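Local coordinates for protein isomaltodextranase (PDB 5AWO) that hydrolyses alpha-1,6-glucosidic linkages in dextran-type polysaccharides, releasing successive isomaltose units from the non-reducing ends of the chains, at residues W302-G307 / P376-A381. Residues are numbered along the deposited sequence; the frame is centred on the assembly and turned at random.
Sequences WSHRNG and PLYRSA
Where the (β/α)8 barrel of this GH27 enzyme meets the antiparallel β-sheet domain that follows it, S303 and Y378 show how a single tyrosine can bridge two domains through its hydroxyl. S303 belongs to the 3-10 turn 303-305, which continues from helix 295-302 and precedes barrel strand 312-314; Y378 ends strand 375-378 of the seven-stranded sheet. CG of Y378 sits beside the backbone N (chi1 -85°) and roughly opposite the carbonyl carbon, which sends the phenol across the junction, and OH of Y378 donates a hydrogen bond of 2.9 Å to OG of S303. The bond leaves OH at about 111° to the C-O bond, near the ring plane, and leans to the CE1 side of the ring, leaving OG of S303 3.6 Å from both CE1 and CZ of Y378. The same serine oxygen is hydrogen-bonded to the carbonyl of T300 one turn back, tying the tyrosine's acceptor to the end of the helix.

Around this bond the packing is close and largely buried. The backbone N of H304 comes within 3.2 Å of OH of Y378, but at too poor an angle for a hydrogen bond. CB of H304 rests 3.5 Å from OH of Y378, whereas the imidazole turns away from the strand: its NE2 is hydrogen-bonded to D253 and its ND1 to R391. Further back, the aromatic ring of Y378 packs edge-to-face with W483 and also meets F489, which extends the junction to the carbohydrate-binding module. The pyrrolidine of P376 closes another side of the serine: its CD reaches to 3.2 Å from OG of S303 and, in a contact tighter than usual for two carbons, to 3.4 Å from CB of S303.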
loop_
_atom_site.group_PDB
_atom_site.type_symbol
_atom_site.label_atom_id
_atom_site.label_comp_id
_atom_site.label_asym_id
_atom_site.label_seq_id
_atom_site.Cartn_x
_atom_site.Cartn_y
_atom_site.Cartn_z
ATOM N N TRP A 302 7.064 0.178 -7.951
ATOM C CA TRP A 302 6.417 1.207 -7.136
ATOM C C TRP A 302 6.928 1.183 -5.702
ATOM O O TRP A 302 6.448 1.964 -4.879
ATOM C CB TRP A 302 4.883 1.037 -7.196
ATOM C CG TRP A 302 4.304 1.619 -8.441
ATOM C CD1 TRP A 302 3.677 0.975 -9.461
ATOM C CD2 TRP A 302 4.304 3.013 -8.785
ATOM N NE1 TRP A 302 3.279 1.874 -10.408
ATOM C CE2 TRP A 302 3.655 3.138 -10.019
ATOM C CE3 TRP A 302 4.784 4.175 -8.147
ATOM C CZ2 TRP A 302 3.501 4.368 -10.660
ATOM C CZ3 TRP A 302 4.607 5.378 -8.756
ATOM C CH2 TRP A 302 3.974 5.487 -10.002
ATOM N N SER A 303 7.929 0.346 -5.401
ATOM C CA SER A 303 8.396 0.192 -4.039
ATOM C C SER A 303 8.951 1.461 -3.399
ATOM O O SER A 303 8.898 1.588 -2.187
ATOM C CB SER A 303 9.423 -0.940 -3.925
ATOM O OG SER A 303 10.592 -0.702 -4.679
ATOM N N HIS A 304 9.490 2.358 -4.216
ATOM C CA HIS A 304 9.986 3.654 -3.702
ATOM C C HIS A 304 8.863 4.487 -3.068
ATOM O O HIS A 304 9.142 5.431 -2.295
ATOM C CB HIS A 304 10.716 4.445 -4.785
ATOM C CG HIS A 304 9.868 4.782 -5.964
ATOM N ND1 HIS A 304 9.454 3.832 -6.875
ATOM C CD2 HIS A 304 9.327 5.954 -6.372
ATOM C CE1 HIS A 304 8.694 4.404 -7.788
ATOM N NE2 HIS A 304 8.582 5.690 -7.490
ATOM N N ARG A 305 7.602 4.166 -3.380
ATOM C CA ARG A 305 6.432 4.829 -2.803
ATOM C C ARG A 305 5.778 4.089 -1.639
ATOM O O ARG A 305 4.700 4.513 -1.170
ATOM C CB ARG A 305 5.389 5.067 -3.899
ATOM C CG ARG A 305 5.818 6.062 -4.973
ATOM C CD ARG A 305 6.196 7.400 -4.349
ATOM N NE ARG A 305 5.985 8.531 -5.220
ATOM C CZ ARG A 305 6.220 9.792 -4.868
ATOM N NH1 ARG A 305 6.756 10.049 -3.677
ATOM N NH2 ARG A 305 5.940 10.759 -5.742
ATOM N N ASN A 306 6.392 2.998 -1.178
ATOM C CA ASN A 306 5.760 2.205 -0.125
ATOM C C ASN A 306 6.222 2.620 1.276
ATOM O O ASN A 306 7.038 3.533 1.419
ATOM C CB ASN A 306 5.905 0.708 -0.379
ATOM C CG ASN A 306 7.263 0.144 -0.013
ATOM O OD1 ASN A 306 8.068 0.756 0.689
ATOM N ND2 ASN A 306 7.504 -1.096 -0.444
ATOM N N GLY A 307 5.650 2.000 2.295
ATOM C CA GLY A 307 6.090 2.174 3.682
ATOM C C GLY A 307 5.211 3.062 4.540
ATOM O O GLY A 307 4.230 3.634 4.085
ATOM N N PRO A 376 12.242 -4.526 -2.677
ATOM C CA PRO A 376 13.163 -5.356 -3.451
ATOM C C PRO A 376 14.578 -4.905 -3.140
ATOM O O PRO A 376 14.763 -3.740 -2.724
ATOM C CB PRO A 376 12.810 -5.012 -4.902
ATOM C CG PRO A 376 12.380 -3.570 -4.806
ATOM C CD PRO A 376 11.653 -3.461 -3.495
ATOM N N LEU A 377 15.573 -5.755 -3.336
ATOM C CA LEU A 377 16.938 -5.269 -3.161
ATOM C C LEU A 377 17.241 -4.203 -4.220
ATOM O O LEU A 377 17.177 -4.462 -5.403
ATOM C CB LEU A 377 17.933 -6.415 -3.285
ATOM C CG LEU A 377 19.384 -6.096 -2.944
ATOM C CD1 LEU A 377 19.532 -5.684 -1.485
ATOM C CD2 LEU A 377 20.249 -7.301 -3.271
ATOM N N TYR A 378 17.574 -2.993 -3.781
ATOM C CA TYR A 378 17.958 -1.939 -4.717
ATOM C C TYR A 378 19.379 -2.172 -5.218
ATOM O O TYR A 378 20.255 -2.524 -4.411
ATOM C CB TYR A 378 17.805 -0.542 -4.089
ATOM C CG TYR A 378 16.392 -0.003 -4.218
ATOM C CD1 TYR A 378 15.304 -0.702 -3.706
ATOM C CD2 TYR A 378 16.135 1.174 -4.906
ATOM C CE1 TYR A 378 14.010 -0.217 -3.820
ATOM C CE2 TYR A 378 14.833 1.656 -5.040
ATOM C CZ TYR A 378 13.774 0.936 -4.505
ATOM O OH TYR A 378 12.487 1.430 -4.656
ATOM N N ARG A 379 19.551 -2.029 -6.520
ATOM C CA ARG A 379 20.813 -2.259 -7.232
ATOM C C ARG A 379 21.372 -0.944 -7.804
ATOM O O ARG A 379 22.584 -0.833 -8.039
ATOM C CB ARG A 379 20.634 -3.352 -8.298
ATOM C CG ARG A 379 20.164 -4.668 -7.670
ATOM C CD ARG A 379 20.175 -5.867 -8.598
ATOM N NE ARG A 379 19.109 -5.840 -9.602
ATOM C CZ ARG A 379 18.734 -6.874 -10.344
ATOM N NH1 ARG A 379 19.317 -8.066 -10.197
ATOM N NH2 ARG A 379 17.736 -6.731 -11.212
ATOM N N SER A 380 20.514 0.052 -8.027
ATOM C CA SER A 380 20.958 1.383 -8.435
ATOM C C SER A 380 19.868 2.398 -8.131
ATOM O O SER A 380 18.777 2.031 -7.677
ATOM C CB SER A 380 21.337 1.407 -9.904
ATOM O OG SER A 380 20.197 1.573 -10.734
ATOM N N ALA A 381 20.164 3.679 -8.342
ATOM C CA ALA A 381 19.216 4.760 -8.103
ATOM C C ALA A 381 18.224 4.990 -9.240
ATOM O O ALA A 381 17.220 5.677 -9.046
ATOM C CB ALA A 381 19.983 6.065 -7.842
#